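Local coordinates for flavin reductase domain protein (Arthrobacter sp., PDB 2QCK) that probably binds FMN and acts as a flavin reductase-like oxidoreductase, working as a dimer built on an antiparallel beta-barrel fold, at residues A[24-29]-A[83-88]; A[44-47]-A[51-54]; A[55-58]-A[63-66]; A[103-108]-A[117-122]; A[147-152]-A[158-163]. All coordinates share one frame; numbering follows the deposited sequence. Where two conformers were deposited one is given.

Interaction 1. Residues A[24-29]-A[83-88]; sequences VAIITV and QELADR
Ile26 lays its terminal methyl against the branch point of Leu85, CD1 lying 3.8 Å from Leu85 CG and 4.0 Å from Leu85 CD2. The two side chains meet at a slant. Ile26 sets CG1 anti to its carbonyl carbon (chi1 -61°), and the nearly extended second torsion then carries CD1 off the strand to the helix. That methyl also lies 3.8 Å from the Leu85 carbonyl oxygen and 4.1 Å from Ala86 N, so it rests on helix backbone as much as on side chain. Two residues earlier in the chain, Val24 directs a single branch at the helix, with CG1 3.9 Å from Ala86 CB. Helix 83-88 is thereby seated on strand 22-31 of the flavin reductase-like domain. Thr39 of strand 34-40 touches both Val24 and Ile26 and is hydrogen-bonded through OG1 to Ala86 O, while Tyr157 touches both Val24 and Ala86. The polar side chains of the helix take no part in the contact; in one of its two conformers Arg88 can pair with Glu84. No hydrogen bond links the two segments, which implies that their attachment depends on the fit of methyl groups and on burial of apolar surface.

Interaction 2. Residues A[44-47]-A[51-54]; sequences ASLS and PRFT
A beta hairpin made by strands 44-48 and 51-58 holds this contact, and a classic beta bulge interrupts its antiparallel ladder: Leu46 and Ser47 both lie opposite Arg52. Their amides converge on one acceptor, Leu46 N at 2.8 Å from Arg52 O and Ser47 N at 3.3 Å from the same oxygen, approaching from the same face of its carbonyl plane. Arg52 N returns a bond to Ser47 O, and farther along, Ala44 and Thr54 form a regular hydrogen-bonded pair with Thr54 N 2.9 Å from Ala44 O. Between these, Ser45 and Phe53 make a non-hydrogen-bonded pair.

The side chains of Leu46, Arg52 and Thr54 pack together. Leu46 CD2 sits 3.8 Å from Thr54 CG2, the two chains crossing at about a right angle, and meets the aliphatic CD of Arg52 at 4.0 Å. Ser47 OG stands between its own backbone N and carbonyl carbon (chi1 67°), a rotation that brings it beside the Arg52 stem, 3.2 Å from CG; its hydrogen bond is to Pro50 O. In the conformer described, Arg52 NH2 pairs with Glu129 of the second subunit in a salt bridge, and Thr54 OG1 is bonded to Asn56 ND2 of that subunit. Two amides on one carbonyl keep the bulge's extra residue within the backbone bonding, while the methylenes of Arg52 serve the hairpin and its charged end is directed to the dimer interface.

Interaction 3. Residues A[55-58]-A[63-66]; sequences FNMA and SWPA. With PO4 (phosphate ion), chain B.
A selenium atom set against the rim of an indole is the striking feature here: Met57, present as selenomethionine, places SE in the plane of the Trp64 ring at its edge, 3.8 Å from CE3. The atom lies 86° off the normal of the six-membered ring, a Met-aromatic contact of the edge type. Met57 CG stays close to the same corner of the ring, 3.9 Å from CE3. The bend at the third torsion (-63°) then turns CE toward the start of helix 64-69, where it lies 3.7 Å from Trp64 N and 4.1 Å from Ser63 CB. Trp64 CB completes the contact, 3.8 Å from Ala58 O. Strand 51-58 is thus packed against the first turn of the helix that follows it, with Phe38 touching Met57 and Ala132 touching Trp64. At the pyrrole side of the indole, Trp64 NE1 makes a weak hydrogen bond to phosphate O3, 2.8 Å long but bent to 128° at the hydrogen; the ion probably comes from the crystallisation liquor. The indole consequently has two distinct chemical sides, a carbon edge met by the selenium in the sulfur's place and an N-H that only weakly bonds the ion, and the contact between strand and helix relies on dispersion.

Interaction 4. Residues A[103-108]-A[117-122]; sequences LGPYEV and WLIGKI
Apolar contacts across this pair converge on Ile119, whose two branches divide the work. CD1 presses on the Pro105 ring, 3.5 Å from CB and tighter than ordinary van der Waals contact, with the side chains crossing at about a right angle; it also reaches Val108 CB at 3.9 Å, tip to tip. CG2, anti to the backbone N, instead meets Tyr106 CD2 at 3.8 Å and Val108 CG2 at 4.0 Å. Shortening this residue to an alanine would probably open a gap beneath Pro105 and Val108 and leave the Tyr106 ring without its methyl neighbour. A looser touch joins Pro105 CG to Trp117 CH2, 4.5 Å apart. The contact lays the turn between strands 101-103 and 109-111 over strand 116-127 of the main antiparallel sheet, with Ile110 and Val139 also touching Ile119 and His72 stacking on the Tyr106 ring. No hydrogen bond crosses between the segments; within the turn, Gly104 N binds Val108 O at 2.7 Å, and Val108 N binds Pro105 O at 3.0 Å. Tyr106 and Glu107 take left-handed backbone angles (phi 55° and 64°) at the corners of a turn of type I' character, closed by the bond from Val108 N.

Interaction 5. Residues A[147-152]-A[158-163]; sequences GTPLLY and SQPVPL
Leu151 and Pro160 cross at a slant where strands 151-153 and 156-162 come together as a beta hairpin. With CG anti to its carbonyl carbon (chi1 -38°), Leu151 swings CD1 over the start of the proline, 3.2 Å from Pro160 N and 3.5 Å from Pro160 CB. The same methyl approaches the peptide link before it, 3.4 Å from Gln159 C. Thr148 and Pro160 run past one another in opposite directions, and Thr148 CG2 is pressed to 3.5 Å from Pro160 CD, closer than usual for two carbons. Cutting Leu151 back to an alanine would probably leave the Pro160 ring and the neighbouring peptide without their covering methyl.

The backbone holds this arrangement through the Leu151-Ser158 hydrogen-bonded pair. Leu151 N reaches Ser158 O at 3.0 Å, and Ser158 N answers to Leu151 O at 2.9 Å. The hydrogen bonding does not continue at Pro160, which has no amide hydrogen to give Pro149 O, although the chains stay in contact. Strand 156-162 continues the sheet into the second subunit through an antiparallel ladder, and Ala21 of that subunit packs on Leu151, so the hairpin belongs to the dimer interface. Pro149 O is buried without a hydrogen-bonding partner, its nearest neighbour across the hairpin being Pro160 CD at 3.2 Å.

Overall arrangement
From the N terminus, strand 22-31 opens interaction 1, which closes when helix 83-88 returns to it. Two shorter closures fall within that span: interaction 2, a hairpin, and interaction 3, which follows directly on the same strand 51-58 and ends at helix 64-69. Interactions 4 and 5 come later in series, one folding the 103-108 turn onto strand 116-127, the other forming the C-terminal hairpin. None cross. Strand 22-31 links several of them: Ile27 touches Phe53 and Phe55, Val29 touches Ala66, Thr28 touches Val108, and Val24 probably hydrogen-bonds Leu150. Interactions 3 and 5 lie about 26 Å apart between centres, on opposite sides of the chain's centre.

Interaction 1. Residues A[24-29]-A[83-88]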
# COMPACT_ATOMS: atom_id res chain seq x y z
N VAL A 24 -4.76 -1.04 7.36
CA VAL A 24 -5.40 0.23 7.70
C VAL A 24 -4.49 0.96 8.69
O VAL A 24 -4.10 0.37 9.70
CB VAL A 24 -6.84 0.01 8.27
CG1 VAL A 24 -7.56 1.36 8.55
CG2 VAL A 24 -7.66 -0.86 7.30
N ALA A 25 -4.11 2.20 8.35
CA ALA A 25 -3.37 3.10 9.23
C ALA A 25 -4.16 4.41 9.37
O ALA A 25 -5.10 4.62 8.64
CB ALA A 25 -1.95 3.37 8.65
N ILE A 26 -3.78 5.28 10.32
CA ILE A 26 -4.31 6.64 10.41
C ILE A 26 -3.17 7.66 10.45
O ILE A 26 -2.15 7.47 11.18
CB ILE A 26 -5.25 6.90 11.63
CG1 ILE A 26 -6.49 6.00 11.55
CG2 ILE A 26 -5.61 8.37 11.61
CD1 ILE A 26 -7.23 5.77 12.87
N ILE A 27 -3.31 8.70 9.63
CA ILE A 27 -2.32 9.79 9.52
C ILE A 27 -2.87 10.95 10.30
O ILE A 27 -4.04 11.23 10.18
CB ILE A 27 -2.10 10.23 8.06
CG1 ILE A 27 -1.51 9.08 7.27
CG2 ILE A 27 -1.19 11.51 7.95
CD1 ILE A 27 -0.02 8.90 7.48
N THR A 28 -2.01 11.60 11.08
CA THR A 28 -2.43 12.78 11.89
C THR A 28 -1.50 13.94 11.57
O THR A 28 -0.35 13.72 11.21
CB THR A 28 -2.38 12.47 13.35
OG1 THR A 28 -1.03 12.02 13.70
CG2 THR A 28 -3.48 11.44 13.68
N VAL A 29 -2.02 15.17 11.58
CA VAL A 29 -1.19 16.33 11.37
C VAL A 29 -1.79 17.45 12.19
O VAL A 29 -3.01 17.49 12.38
CB VAL A 29 -1.09 16.70 9.91
CG1 VAL A 29 -2.46 16.90 9.29
CG2 VAL A 29 -0.18 17.93 9.72
N GLN A 83 -10.97 -0.84 15.27
CA GLN A 83 -11.86 -0.67 14.14
C GLN A 83 -12.72 0.58 14.29
O GLN A 83 -12.95 1.27 13.32
CB GLN A 83 -12.72 -1.89 13.89
CG GLN A 83 -13.55 -1.76 12.65
CD GLN A 83 -14.75 -0.85 12.86
OE1 GLN A 83 -15.26 -0.71 13.97
NE2 GLN A 83 -15.21 -0.22 11.79
N GLU A 84 -13.12 0.90 15.51
CA GLU A 84 -13.98 2.05 15.74
C GLU A 84 -13.25 3.35 15.41
O GLU A 84 -13.84 4.31 14.91
CB GLU A 84 -14.51 2.02 17.19
CG GLU A 84 -15.27 3.26 17.58
CD GLU A 84 -16.07 3.13 18.87
OE1 GLU A 84 -16.53 2.01 19.21
OE2 GLU A 84 -16.26 4.19 19.53
N LEU A 85 -11.95 3.37 15.68
CA LEU A 85 -11.12 4.51 15.44
C LEU A 85 -10.89 4.69 13.95
O LEU A 85 -11.02 5.82 13.43
CB LEU A 85 -9.80 4.32 16.18
CG LEU A 85 -8.82 5.46 16.34
CD1 LEU A 85 -9.30 6.52 17.35
CD2 LEU A 85 -7.48 4.78 16.72
N ALA A 86 -10.63 3.57 13.26
CA ALA A 86 -10.60 3.55 11.79
C ALA A 86 -11.85 4.15 11.15
O ALA A 86 -11.75 5.00 10.28
CB ALA A 86 -10.34 2.13 11.22
N ASP A 87 -13.03 3.74 11.59
CA ASP A 87 -14.27 4.26 11.06
C ASP A 87 -14.48 5.77 11.37
O ASP A 87 -14.91 6.53 10.50
CB ASP A 87 -15.40 3.41 11.62
CG ASP A 87 -16.71 3.60 10.89
OD1 ASP A 87 -16.81 3.22 9.70
OD2 ASP A 87 -17.65 4.09 11.53
N ARG A 88 -14.20 6.15 12.62
CA ARG A 88 -14.12 7.57 13.06
C ARG A 88 -13.36 8.45 12.08
O ARG A 88 -13.81 9.52 11.71
CB ARG A 88 -13.36 7.69 14.40
CG ARG A 88 -14.17 8.07 15.62
CD ARG A 88 -13.29 7.94 16.89
NE ARG A 88 -14.04 7.46 18.04
CZ ARG A 88 -13.53 6.75 19.05
NH1 ARG A 88 -12.26 6.39 19.08
NH2 ARG A 88 -14.33 6.37 20.03

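Interaction 2. Residues A[44-47]-A[51-54]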
# COMPACT_ATOMS: atom_id res chain seq x y z
N ALA A 44 2.78 2.61 2.83
CA ALA A 44 3.72 1.54 2.41
C ALA A 44 5.09 1.98 2.81
O ALA A 44 5.44 3.15 2.74
CB ALA A 44 3.70 1.34 0.93
N SER A 45 5.88 1.01 3.23
CA SER A 45 7.30 1.18 3.40
C SER A 45 8.01 1.56 2.09
O SER A 45 7.73 0.97 1.04
CB SER A 45 7.86 -0.14 3.90
OG SER A 45 9.17 0.09 4.31
N LEU A 46 8.94 2.54 2.16
CA LEU A 46 9.79 2.92 1.04
C LEU A 46 11.25 2.53 1.23
O LEU A 46 11.86 1.91 0.36
CB LEU A 46 9.67 4.43 0.75
CG LEU A 46 10.59 5.07 -0.32
CD1 LEU A 46 10.49 4.40 -1.70
CD2 LEU A 46 10.25 6.53 -0.39
N SER A 47 11.83 2.89 2.36
CA SER A 47 13.24 2.57 2.58
C SER A 47 13.55 2.37 4.04
O SER A 47 12.79 2.74 4.91
CB SER A 47 14.17 3.64 2.01
OG SER A 47 14.03 4.86 2.71
N PRO A 51 14.79 5.59 7.12
CA PRO A 51 13.47 5.05 7.11
C PRO A 51 12.49 6.01 6.49
O PRO A 51 12.40 7.16 6.94
CB PRO A 51 13.17 4.83 8.59
CG PRO A 51 14.07 5.73 9.33
CD PRO A 51 15.27 5.90 8.49
N ARG A 52 11.77 5.53 5.49
CA ARG A 52 10.72 6.33 4.84
C ARG A 52 9.50 5.49 4.51
O ARG A 52 9.59 4.31 4.27
CB ARG A 52 11.21 6.94 3.53
CG ARG A 52 12.57 7.60 3.50
CD ARG A 52 12.72 8.33 2.18
NE ARG A 52 14.02 8.14 1.55
CZ ARG A 52 15.10 8.86 1.81
NH1 ARG A 52 15.07 9.83 2.72
NH2 ARG A 52 16.23 8.62 1.17
N PHE A 53 8.35 6.16 4.44
CA PHE A 53 7.14 5.54 3.97
C PHE A 53 6.44 6.51 3.04
O PHE A 53 6.78 7.68 3.02
CB PHE A 53 6.17 5.09 5.10
CG PHE A 53 5.59 6.21 5.94
CD1 PHE A 53 6.23 6.63 7.08
CD2 PHE A 53 4.34 6.74 5.67
CE1 PHE A 53 5.69 7.61 7.88
CE2 PHE A 53 3.81 7.75 6.46
CZ PHE A 53 4.49 8.16 7.56
N THR A 54 5.50 5.98 2.27
CA THR A 54 4.70 6.77 1.34
C THR A 54 3.23 6.51 1.58
O THR A 54 2.87 5.45 2.07
CB THR A 54 5.04 6.34 -0.09
OG1 THR A 54 4.91 4.92 -0.19
CG2 THR A 54 6.44 6.71 -0.45

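Interaction 3. Residues A[55-58]-A[63-66]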
# COMPACT_ATOMS: atom_id res chain seq x y z
N PHE A 55 2.38 7.48 1.24
CA PHE A 55 0.96 7.24 1.06
C PHE A 55 0.41 8.18 -0.02
O PHE A 55 1.09 9.15 -0.43
CB PHE A 55 0.21 7.41 2.40
CG PHE A 55 0.28 8.80 2.96
CD1 PHE A 55 1.39 9.21 3.69
CD2 PHE A 55 -0.76 9.73 2.75
CE1 PHE A 55 1.43 10.49 4.22
CE2 PHE A 55 -0.67 11.00 3.26
CZ PHE A 55 0.42 11.39 3.98
N ASN A 56 -0.80 7.89 -0.47
CA ASN A 56 -1.49 8.71 -1.43
C ASN A 56 -2.72 9.34 -0.79
O ASN A 56 -3.35 8.76 0.12
CB ASN A 56 -1.89 7.89 -2.65
CG ASN A 56 -0.70 7.22 -3.35
OD1 ASN A 56 0.43 7.70 -3.28
ND2 ASN A 56 -0.94 6.06 -3.99
N MSE A 57 -3.08 10.54 -1.25
CA MSE A 57 -4.32 11.15 -0.82
C MSE A 57 -4.86 12.08 -1.85
O MSE A 57 -4.15 12.49 -2.76
CB MSE A 57 -4.08 11.91 0.47
CG MSE A 57 -3.24 13.14 0.31
SE MSE A 57 -2.96 14.00 2.04
CE MSE A 57 -4.74 14.53 2.59
N ALA A 58 -6.13 12.46 -1.63
CA ALA A 58 -6.89 13.28 -2.53
C ALA A 58 -6.62 14.73 -2.10
O ALA A 58 -6.67 15.05 -0.90
CB ALA A 58 -8.38 12.98 -2.38
N SER A 63 -8.14 17.15 4.89
CA SER A 63 -6.83 17.25 5.49
C SER A 63 -5.74 17.66 4.50
O SER A 63 -4.56 17.69 4.88
CB SER A 63 -6.45 15.89 6.09
OG SER A 63 -7.39 15.50 7.06
N TRP A 64 -6.07 17.93 3.24
CA TRP A 64 -5.00 18.24 2.26
C TRP A 64 -4.22 19.54 2.61
O TRP A 64 -2.98 19.56 2.59
CB TRP A 64 -5.54 18.26 0.82
CG TRP A 64 -4.54 18.83 -0.13
CD1 TRP A 64 -4.57 20.06 -0.72
CD2 TRP A 64 -3.29 18.24 -0.48
NE1 TRP A 64 -3.43 20.25 -1.47
CE2 TRP A 64 -2.62 19.15 -1.34
CE3 TRP A 64 -2.68 17.01 -0.20
CZ2 TRP A 64 -1.39 18.88 -1.89
CZ3 TRP A 64 -1.44 16.76 -0.74
CH2 TRP A 64 -0.81 17.69 -1.58
N PRO A 65 -4.93 20.62 2.95
CA PRO A 65 -4.23 21.81 3.29
C PRO A 65 -3.30 21.62 4.47
O PRO A 65 -2.24 22.22 4.47
CB PRO A 65 -5.36 22.80 3.61
CG PRO A 65 -6.48 22.33 2.77
CD PRO A 65 -6.39 20.84 2.96
N ALA A 66 -3.68 20.80 5.45
CA ALA A 66 -2.80 20.52 6.61
C ALA A 66 -1.53 19.85 6.12
O ALA A 66 -0.41 20.25 6.48
CB ALA A 66 -3.50 19.63 7.64
P PO4 B . -1.60 23.32 -2.55
O1 PO4 B . -0.26 23.62 -1.92
O2 PO4 B . -1.45 22.25 -3.63
O3 PO4 B . -2.46 22.86 -1.40
O4 PO4 B . -2.25 24.54 -3.17

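Interaction 4. Residues A[103-108]-A[117-122]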
# COMPACT_ATOMS: atom_id res chain seq x y z
N LEU A 103 -1.31 15.33 22.09
CA LEU A 103 -0.18 15.88 21.35
C LEU A 103 1.08 15.21 21.81
O LEU A 103 1.37 15.18 23.02
CB LEU A 103 -0.06 17.39 21.61
CG LEU A 103 -1.12 18.28 20.96
CD1 LEU A 103 -0.81 19.71 21.26
CD2 LEU A 103 -1.27 18.04 19.44
N GLY A 104 1.85 14.71 20.86
CA GLY A 104 3.15 14.13 21.13
C GLY A 104 4.29 14.98 20.58
O GLY A 104 4.11 16.18 20.33
N PRO A 105 5.44 14.35 20.33
CA PRO A 105 6.61 14.97 19.71
C PRO A 105 6.24 15.84 18.52
O PRO A 105 5.38 15.46 17.75
CB PRO A 105 7.42 13.77 19.22
CG PRO A 105 7.13 12.73 20.23
CD PRO A 105 5.67 12.92 20.59
N TYR A 106 6.89 16.99 18.42
CA TYR A 106 6.63 17.99 17.39
C TYR A 106 5.17 18.43 17.34
O TYR A 106 4.71 18.94 16.31
CB TYR A 106 7.08 17.47 16.03
CG TYR A 106 8.47 16.86 16.03
CD1 TYR A 106 9.59 17.63 15.77
CD2 TYR A 106 8.65 15.52 16.27
CE1 TYR A 106 10.86 17.08 15.75
CE2 TYR A 106 9.91 14.95 16.25
CZ TYR A 106 11.01 15.73 15.99
OH TYR A 106 12.27 15.16 15.99
N GLU A 107 4.44 18.23 18.44
CA GLU A 107 3.02 18.59 18.52
C GLU A 107 2.17 17.78 17.54
O GLU A 107 1.09 18.22 17.15
CB GLU A 107 2.83 20.08 18.24
CG GLU A 107 3.68 20.98 19.10
CD GLU A 107 2.95 21.38 20.35
OE1 GLU A 107 2.07 22.26 20.25
OE2 GLU A 107 3.25 20.81 21.42
N VAL A 108 2.67 16.63 17.12
CA VAL A 108 1.89 15.73 16.28
C VAL A 108 0.80 15.10 17.16
O VAL A 108 1.06 14.72 18.33
CB VAL A 108 2.80 14.64 15.66
CG1 VAL A 108 1.96 13.59 14.86
CG2 VAL A 108 3.86 15.27 14.76
N TRP A 117 2.95 3.68 16.53
CA TRP A 117 3.03 4.84 15.63
C TRP A 117 4.46 5.23 15.27
O TRP A 117 5.43 4.88 15.96
CB TRP A 117 2.31 6.04 16.26
CG TRP A 117 2.76 6.36 17.65
CD1 TRP A 117 2.19 5.96 18.80
CD2 TRP A 117 3.89 7.17 18.02
NE1 TRP A 117 2.88 6.45 19.89
CE2 TRP A 117 3.94 7.20 19.43
CE3 TRP A 117 4.85 7.86 17.30
CZ2 TRP A 117 4.90 7.88 20.12
CZ3 TRP A 117 5.83 8.53 17.99
CH2 TRP A 117 5.84 8.55 19.39
N LEU A 118 4.55 6.02 14.20
CA LEU A 118 5.79 6.64 13.78
C LEU A 118 5.53 8.11 13.53
O LEU A 118 4.43 8.47 13.09
CB LEU A 118 6.29 5.98 12.47
CG LEU A 118 6.48 4.46 12.45
CD1 LEU A 118 6.91 3.99 11.08
CD2 LEU A 118 7.48 4.06 13.49
N ILE A 119 6.52 8.96 13.80
CA ILE A 119 6.47 10.38 13.46
C ILE A 119 7.49 10.64 12.34
O ILE A 119 8.62 10.16 12.37
CB ILE A 119 6.69 11.31 14.70
CG1 ILE A 119 5.44 11.28 15.58
CG2 ILE A 119 6.98 12.77 14.29
CD1 ILE A 119 5.52 12.08 16.85
N GLY A 120 7.07 11.41 11.35
CA GLY A 120 7.92 11.69 10.21
C GLY A 120 7.87 13.14 9.80
O GLY A 120 6.99 13.90 10.24
N LYS A 121 8.86 13.52 8.99
CA LYS A 121 8.89 14.79 8.31
C LYS A 121 8.54 14.52 6.88
O LYS A 121 9.19 13.71 6.20
CB LYS A 121 10.28 15.42 8.37
CG LYS A 121 10.74 15.80 9.78
N ILE A 122 7.51 15.22 6.39
CA ILE A 122 7.21 15.16 4.97
C ILE A 122 8.35 15.80 4.18
O ILE A 122 8.71 16.96 4.42
CB ILE A 122 5.93 15.92 4.61
CG1 ILE A 122 4.73 15.25 5.27
CG2 ILE A 122 5.69 15.90 3.06
CD1 ILE A 122 3.42 16.06 5.09

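Interaction 5. Residues A[147-152]-A[158-163]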
# COMPACT_ATOMS: atom_id res chain seq x y z
N GLY A 147 -1.08 -7.31 18.52
CA GLY A 147 -2.45 -7.75 18.29
C GLY A 147 -2.53 -8.24 16.86
O GLY A 147 -1.52 -8.54 16.24
N THR A 148 -3.73 -8.31 16.30
CA THR A 148 -3.94 -8.71 14.92
C THR A 148 -4.18 -7.45 14.08
O THR A 148 -5.01 -6.60 14.44
CB THR A 148 -5.15 -9.68 14.89
OG1 THR A 148 -4.81 -10.85 15.64
CG2 THR A 148 -5.57 -10.07 13.48
N PRO A 149 -3.45 -7.30 12.98
CA PRO A 149 -3.65 -6.12 12.12
C PRO A 149 -5.05 -5.98 11.57
O PRO A 149 -5.73 -6.96 11.31
CB PRO A 149 -2.68 -6.34 10.97
CG PRO A 149 -1.70 -7.34 11.44
CD PRO A 149 -2.36 -8.17 12.49
N LEU A 150 -5.48 -4.74 11.40
CA LEU A 150 -6.75 -4.43 10.73
C LEU A 150 -6.52 -4.30 9.23
O LEU A 150 -5.58 -3.60 8.76
CB LEU A 150 -7.33 -3.14 11.31
CG LEU A 150 -8.75 -2.67 10.95
CD1 LEU A 150 -9.76 -3.71 11.41
CD2 LEU A 150 -9.01 -1.31 11.58
N LEU A 151 -7.42 -4.95 8.48
CA LEU A 151 -7.42 -4.91 7.03
C LEU A 151 -8.70 -4.29 6.54
O LEU A 151 -9.69 -4.21 7.28
CB LEU A 151 -7.31 -6.31 6.47
CG LEU A 151 -6.40 -7.27 7.23
CD1 LEU A 151 -6.70 -8.68 6.76
CD2 LEU A 151 -5.00 -6.89 7.00
N TYR A 152 -8.67 -3.81 5.31
CA TYR A 152 -9.88 -3.31 4.66
C TYR A 152 -9.91 -3.84 3.25
O TYR A 152 -8.92 -3.81 2.54
CB TYR A 152 -9.82 -1.83 4.59
CG TYR A 152 -11.09 -1.18 4.19
CD1 TYR A 152 -12.13 -1.08 5.08
CD2 TYR A 152 -11.27 -0.64 2.91
CE1 TYR A 152 -13.28 -0.46 4.74
CE2 TYR A 152 -12.47 -0.01 2.56
CZ TYR A 152 -13.46 0.06 3.49
OH TYR A 152 -14.65 0.68 3.20
N SER A 158 -11.68 -6.27 7.87
CA SER A 158 -11.41 -7.68 7.94
C SER A 158 -10.21 -7.92 8.85
O SER A 158 -9.51 -6.99 9.25
CB SER A 158 -11.05 -8.22 6.55
OG SER A 158 -12.21 -8.27 5.72
N GLN A 159 -10.00 -9.19 9.17
CA GLN A 159 -8.84 -9.60 9.91
C GLN A 159 -8.12 -10.66 9.09
O GLN A 159 -8.76 -11.39 8.35
CB GLN A 159 -9.27 -10.14 11.24
CG GLN A 159 -9.91 -11.51 11.17
CD GLN A 159 -10.22 -12.03 12.53
OE1 GLN A 159 -9.32 -12.27 13.34
NE2 GLN A 159 -11.52 -12.20 12.81
N PRO A 160 -6.80 -10.70 9.20
CA PRO A 160 -6.06 -11.69 8.45
C PRO A 160 -6.03 -13.02 9.20
O PRO A 160 -5.83 -13.05 10.41
CB PRO A 160 -4.68 -11.07 8.32
CG PRO A 160 -4.50 -10.27 9.53
CD PRO A 160 -5.90 -9.85 10.01
N VAL A 161 -6.28 -14.11 8.48
CA VAL A 161 -6.15 -15.43 9.09
C VAL A 161 -5.09 -16.15 8.30
O VAL A 161 -5.21 -16.25 7.10
CB VAL A 161 -7.44 -16.23 9.01
CG1 VAL A 161 -7.20 -17.58 9.59
CG2 VAL A 161 -8.55 -15.50 9.72
N PRO A 162 -4.02 -16.60 8.94
CA PRO A 162 -3.02 -17.20 8.07
C PRO A 162 -3.55 -18.41 7.35
O PRO A 162 -4.49 -19.04 7.82
CB PRO A 162 -1.87 -17.55 9.01
CG PRO A 162 -2.47 -17.57 10.34
CD PRO A 162 -3.57 -16.58 10.35
N LEU A 163 -2.96 -18.69 6.20
CA LEU A 163 -3.32 -19.83 5.40
C LEU A 163 -2.68 -21.10 5.98
O LEU A 163 -1.61 -21.06 6.61
CB LEU A 163 -2.89 -19.59 3.96
CG LEU A 163 -3.52 -18.42 3.23
CD1 LEU A 163 -2.88 -18.28 1.84
CD2 LEU A 163 -4.98 -18.64 3.07